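Local coordinates for Lactamase_B domain-containing protein (PDB 6XFR) that probably hydrolyses beta-lactam antibiotics to substituted beta-amino acids, as a zinc-dependent class B1 metallo-beta-lactamase, at residues 159-171 against 204-218. Sequence-based numbering, arbitrary orientation.
Sequences GCLVKDLQAKNLG and PWGDQSLLSHTLSLL. With ZN (zinc ion), chain O.
Lys163 and Thr214 have the nearest CA atoms across the contact, 5.6 Å apart; Asp164 with Leu210 and Asn169 with Leu217 follow at similar spacing, so the irregular loop 163-170 lies against helix 209-217 without a regular register. Asp207 OD1, accepting from Ser209 N, caps the start of that helix. Two hydrogen bonds cross the contact. Lys163 N gives a nearly straight one (166°) to Thr214 OG1 at 2.9 Å; the same hydroxyl donates to Leu210 O almost in line with the carbonyl, which fixes its rotation. A chi1 of 174°, with CG anti to the backbone N, carries the His213 ring to the Asp164-Ala167 type I turn, where NE2 donates to Ala167 O at 2.8 Å, within both the ring plane and the carbonyl plane. Leu217 CG lies over one face of this imidazole and Leu165 O over the other, both offset toward the rim. In this alpha-beta/beta-alpha metallo-beta-lactamase fold, C-terminal helix 209-217 packs against the loop after strand 155-159, whose Cys160 SG binds a zinc ion at 2.4 Å, alongside Asp82 and His202. Apolar side chains make up much of the rest. Leu165 CG meets Leu210 CD1 at 3.8 Å, the two side chains roughly perpendicular, while Val162 CG1 rests on Leu210 CB. Asp164 CG touches Pro204 CD. Leu170 splits its methyls, CD2 against Leu217 CB (3.9 Å) and CD1 against Leu218 CD2. Leu165 also packs on Ile13 of the second subunit.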
# COMPACT_ATOMS: atom_id res chain seq x y z
N GLY B 159 11.65 5.80 -5.60
CA GLY B 159 11.79 7.23 -5.39
C GLY B 159 11.03 8.04 -6.42
O GLY B 159 9.98 7.60 -6.92
N CYS B 160 11.57 9.19 -6.78
CA CYS B 160 10.85 10.03 -7.73
C CYS B 160 11.03 9.55 -9.17
O CYS B 160 10.39 10.11 -10.07
CB CYS B 160 11.32 11.49 -7.59
SG CYS B 160 11.58 12.04 -5.86
N LEU B 161 11.77 8.46 -9.39
CA LEU B 161 11.86 7.85 -10.72
C LEU B 161 10.55 7.19 -11.14
O LEU B 161 10.26 7.10 -12.35
CB LEU B 161 12.99 6.81 -10.72
CG LEU B 161 13.47 6.24 -12.07
CD1 LEU B 161 13.86 7.36 -13.06
CD2 LEU B 161 14.64 5.27 -11.87
N VAL B 162 9.75 6.73 -10.18
CA VAL B 162 8.48 6.05 -10.43
C VAL B 162 7.35 6.96 -9.98
O VAL B 162 7.43 7.59 -8.92
CB VAL B 162 8.41 4.71 -9.68
CG1 VAL B 162 7.11 3.97 -10.05
CG2 VAL B 162 9.66 3.85 -9.99
N LYS B 163 6.27 6.98 -10.74
CA LYS B 163 5.09 7.74 -10.36
C LYS B 163 3.98 6.79 -9.90
O LYS B 163 3.96 5.61 -10.27
CB LYS B 163 4.61 8.62 -11.52
CG LYS B 163 5.55 9.77 -11.83
CD LYS B 163 4.84 11.13 -11.83
CE LYS B 163 4.83 11.76 -10.45
NZ LYS B 163 6.22 12.08 -10.03
N ASP B 164 3.08 7.30 -9.06
CA ASP B 164 1.95 6.51 -8.59
C ASP B 164 0.86 6.47 -9.66
O ASP B 164 0.84 7.27 -10.61
CB ASP B 164 1.38 7.05 -7.26
CG ASP B 164 0.63 8.39 -7.40
OD1 ASP B 164 1.27 9.46 -7.26
OD2 ASP B 164 -0.61 8.41 -7.63
N LEU B 165 -0.05 5.50 -9.50
CA LEU B 165 -1.05 5.19 -10.53
C LEU B 165 -2.09 6.28 -10.72
O LEU B 165 -2.80 6.28 -11.75
CB LEU B 165 -1.72 3.85 -10.20
CG LEU B 165 -0.82 2.63 -10.36
CD1 LEU B 165 -1.53 1.42 -9.85
CD2 LEU B 165 -0.45 2.46 -11.80
N GLN B 166 -2.19 7.23 -9.79
CA GLN B 166 -3.09 8.37 -9.93
C GLN B 166 -2.40 9.65 -10.37
O GLN B 166 -3.05 10.70 -10.44
CB GLN B 166 -3.86 8.58 -8.62
CG GLN B 166 -5.00 7.60 -8.48
CD GLN B 166 -5.77 7.78 -7.20
OE1 GLN B 166 -5.16 7.99 -6.13
NE2 GLN B 166 -7.12 7.69 -7.28
N ALA B 167 -1.10 9.63 -10.64
CA ALA B 167 -0.44 10.79 -11.23
C ALA B 167 -0.86 10.93 -12.69
O ALA B 167 -0.88 9.95 -13.44
CB ALA B 167 1.09 10.65 -11.13
N LYS B 168 -1.22 12.15 -13.10
CA LYS B 168 -1.66 12.38 -14.47
C LYS B 168 -0.58 12.94 -15.38
O LYS B 168 -0.77 12.95 -16.60
CB LYS B 168 -2.86 13.32 -14.49
CG LYS B 168 -3.90 12.95 -13.48
CD LYS B 168 -4.62 11.70 -13.93
CE LYS B 168 -6.04 11.73 -13.44
NZ LYS B 168 -6.38 10.50 -12.66
N ASN B 169 0.52 13.41 -14.81
CA ASN B 169 1.67 13.84 -15.59
C ASN B 169 2.91 13.58 -14.74
O ASN B 169 2.83 13.02 -13.64
CB ASN B 169 1.57 15.31 -16.00
CG ASN B 169 1.07 16.18 -14.88
OD1 ASN B 169 1.67 16.23 -13.80
ND2 ASN B 169 -0.05 16.87 -15.12
N LEU B 170 4.07 13.99 -15.25
CA LEU B 170 5.34 13.73 -14.58
C LEU B 170 5.72 14.82 -13.59
O LEU B 170 6.74 14.68 -12.89
CB LEU B 170 6.45 13.57 -15.62
CG LEU B 170 6.13 12.58 -16.73
CD1 LEU B 170 6.89 13.02 -17.97
CD2 LEU B 170 6.53 11.18 -16.30
N GLY B 171 4.89 15.85 -13.44
CA GLY B 171 5.18 16.90 -12.50
C GLY B 171 6.20 17.84 -13.07
O GLY B 171 6.07 18.29 -14.21
N PRO B 204 0.65 6.90 -3.49
CA PRO B 204 0.53 5.54 -2.92
C PRO B 204 1.30 4.52 -3.72
O PRO B 204 1.49 4.66 -4.93
CB PRO B 204 -0.98 5.27 -2.97
CG PRO B 204 -1.63 6.66 -3.19
CD PRO B 204 -0.62 7.42 -4.01
N TRP B 205 1.77 3.49 -3.03
CA TRP B 205 2.51 2.42 -3.68
C TRP B 205 1.55 1.38 -4.29
O TRP B 205 0.34 1.40 -4.06
CB TRP B 205 3.48 1.78 -2.70
CG TRP B 205 2.94 1.69 -1.27
CD1 TRP B 205 2.41 0.59 -0.65
CD2 TRP B 205 2.86 2.76 -0.29
NE1 TRP B 205 2.02 0.89 0.63
CE2 TRP B 205 2.29 2.21 0.89
CE3 TRP B 205 3.23 4.13 -0.30
CZ2 TRP B 205 2.07 2.98 2.05
CZ3 TRP B 205 3.02 4.89 0.87
CH2 TRP B 205 2.44 4.31 2.02
N GLY B 206 2.08 0.51 -5.12
CA GLY B 206 1.27 -0.51 -5.76
C GLY B 206 2.09 -1.69 -6.23
O GLY B 206 3.17 -1.96 -5.71
N ASP B 207 1.58 -2.39 -7.23
CA ASP B 207 2.36 -3.49 -7.78
C ASP B 207 3.18 -2.98 -8.96
O ASP B 207 3.47 -1.78 -9.07
CB ASP B 207 1.46 -4.68 -8.14
CG ASP B 207 0.34 -4.34 -9.12
OD1 ASP B 207 0.24 -3.17 -9.57
OD2 ASP B 207 -0.46 -5.29 -9.43
N GLN B 208 3.61 -3.88 -9.83
CA GLN B 208 4.47 -3.49 -10.93
C GLN B 208 3.73 -2.66 -11.98
O GLN B 208 4.34 -2.28 -12.97
CB GLN B 208 5.09 -4.75 -11.55
CG GLN B 208 4.08 -5.60 -12.34
CD GLN B 208 3.14 -6.44 -11.46
OE1 GLN B 208 3.12 -6.31 -10.22
NE2 GLN B 208 2.38 -7.32 -12.10
N SER B 209 2.43 -2.40 -11.78
CA SER B 209 1.65 -1.46 -12.58
C SER B 209 2.21 -0.04 -12.49
O SER B 209 1.96 0.76 -13.39
CB SER B 209 0.19 -1.45 -12.12
OG SER B 209 -0.59 -2.54 -12.59
N LEU B 210 2.91 0.30 -11.41
CA LEU B 210 3.51 1.63 -11.30
C LEU B 210 4.61 1.84 -12.34
O LEU B 210 4.91 2.99 -12.72
CB LEU B 210 4.02 1.84 -9.88
CG LEU B 210 3.03 2.51 -8.94
CD1 LEU B 210 2.11 1.48 -8.29
CD2 LEU B 210 3.72 3.33 -7.88
N LEU B 211 5.28 0.78 -12.78
CA LEU B 211 6.28 0.94 -13.83
C LEU B 211 5.61 1.17 -15.17
O LEU B 211 5.92 2.14 -15.88
CB LEU B 211 7.21 -0.26 -13.89
CG LEU B 211 7.78 -0.63 -12.52
CD1 LEU B 211 8.51 -1.98 -12.59
CD2 LEU B 211 8.68 0.50 -11.99
N SER B 212 4.65 0.31 -15.52
CA SER B 212 3.99 0.53 -16.80
C SER B 212 3.26 1.87 -16.85
O SER B 212 3.28 2.53 -17.90
CB SER B 212 3.03 -0.63 -17.13
OG SER B 212 2.41 -1.13 -15.98
N HIS B 213 2.66 2.33 -15.73
CA HIS B 213 1.98 3.63 -15.74
C HIS B 213 2.98 4.77 -15.94
O HIS B 213 2.69 5.75 -16.64
CB HIS B 213 1.16 3.85 -14.46
CG HIS B 213 0.55 5.22 -14.35
ND1 HIS B 213 -0.42 5.68 -15.20
CD2 HIS B 213 0.78 6.23 -13.46
CE1 HIS B 213 -0.75 6.92 -14.87
NE2 HIS B 213 -0.05 7.27 -13.81
N THR B 214 4.15 4.67 -15.32
CA THR B 214 5.16 5.69 -15.56
C THR B 214 5.61 5.67 -17.02
O THR B 214 5.64 6.72 -17.67
CB THR B 214 6.32 5.48 -14.60
OG1 THR B 214 5.84 5.69 -13.26
CG2 THR B 214 7.46 6.43 -14.92
N LEU B 215 5.82 4.48 -17.58
CA LEU B 215 6.11 4.37 -19.00
C LEU B 215 5.05 5.06 -19.85
O LEU B 215 5.35 5.74 -20.84
CB LEU B 215 6.20 2.90 -19.40
CG LEU B 215 7.22 2.62 -20.49
CD1 LEU B 215 8.61 2.86 -19.88
CD2 LEU B 215 7.06 1.22 -21.04
N SER B 216 3.78 4.88 -19.49
CA SER B 216 2.69 5.48 -20.24
C SER B 216 2.74 7.01 -20.18
O SER B 216 2.52 7.69 -21.19
CB SER B 216 1.37 4.92 -19.71
OG SER B 216 0.26 5.65 -20.21
N LEU B 217 3.00 7.57 -19.00
CA LEU B 217 3.09 9.02 -18.87
C LEU B 217 4.22 9.61 -19.71
O LEU B 217 4.10 10.73 -20.22
CB LEU B 217 3.28 9.40 -17.39
CG LEU B 217 2.11 9.21 -16.44
CD1 LEU B 217 2.54 9.62 -15.05
CD2 LEU B 217 0.88 9.98 -16.90
N LEU B 218 5.33 8.89 -19.84
CA LEU B 218 6.53 9.34 -20.54
C LEU B 218 6.44 9.39 -22.07
O LEU B 218 5.95 10.34 -22.65
CB LEU B 218 7.71 8.44 -20.15
CG LEU B 218 8.32 8.87 -18.84
CD1 LEU B 218 9.17 7.75 -18.25
CD2 LEU B 218 9.15 10.14 -19.08
ZN ZN O . 10.47 14.09 -5.55
O HOH W 1 9.36 14.60 -7.51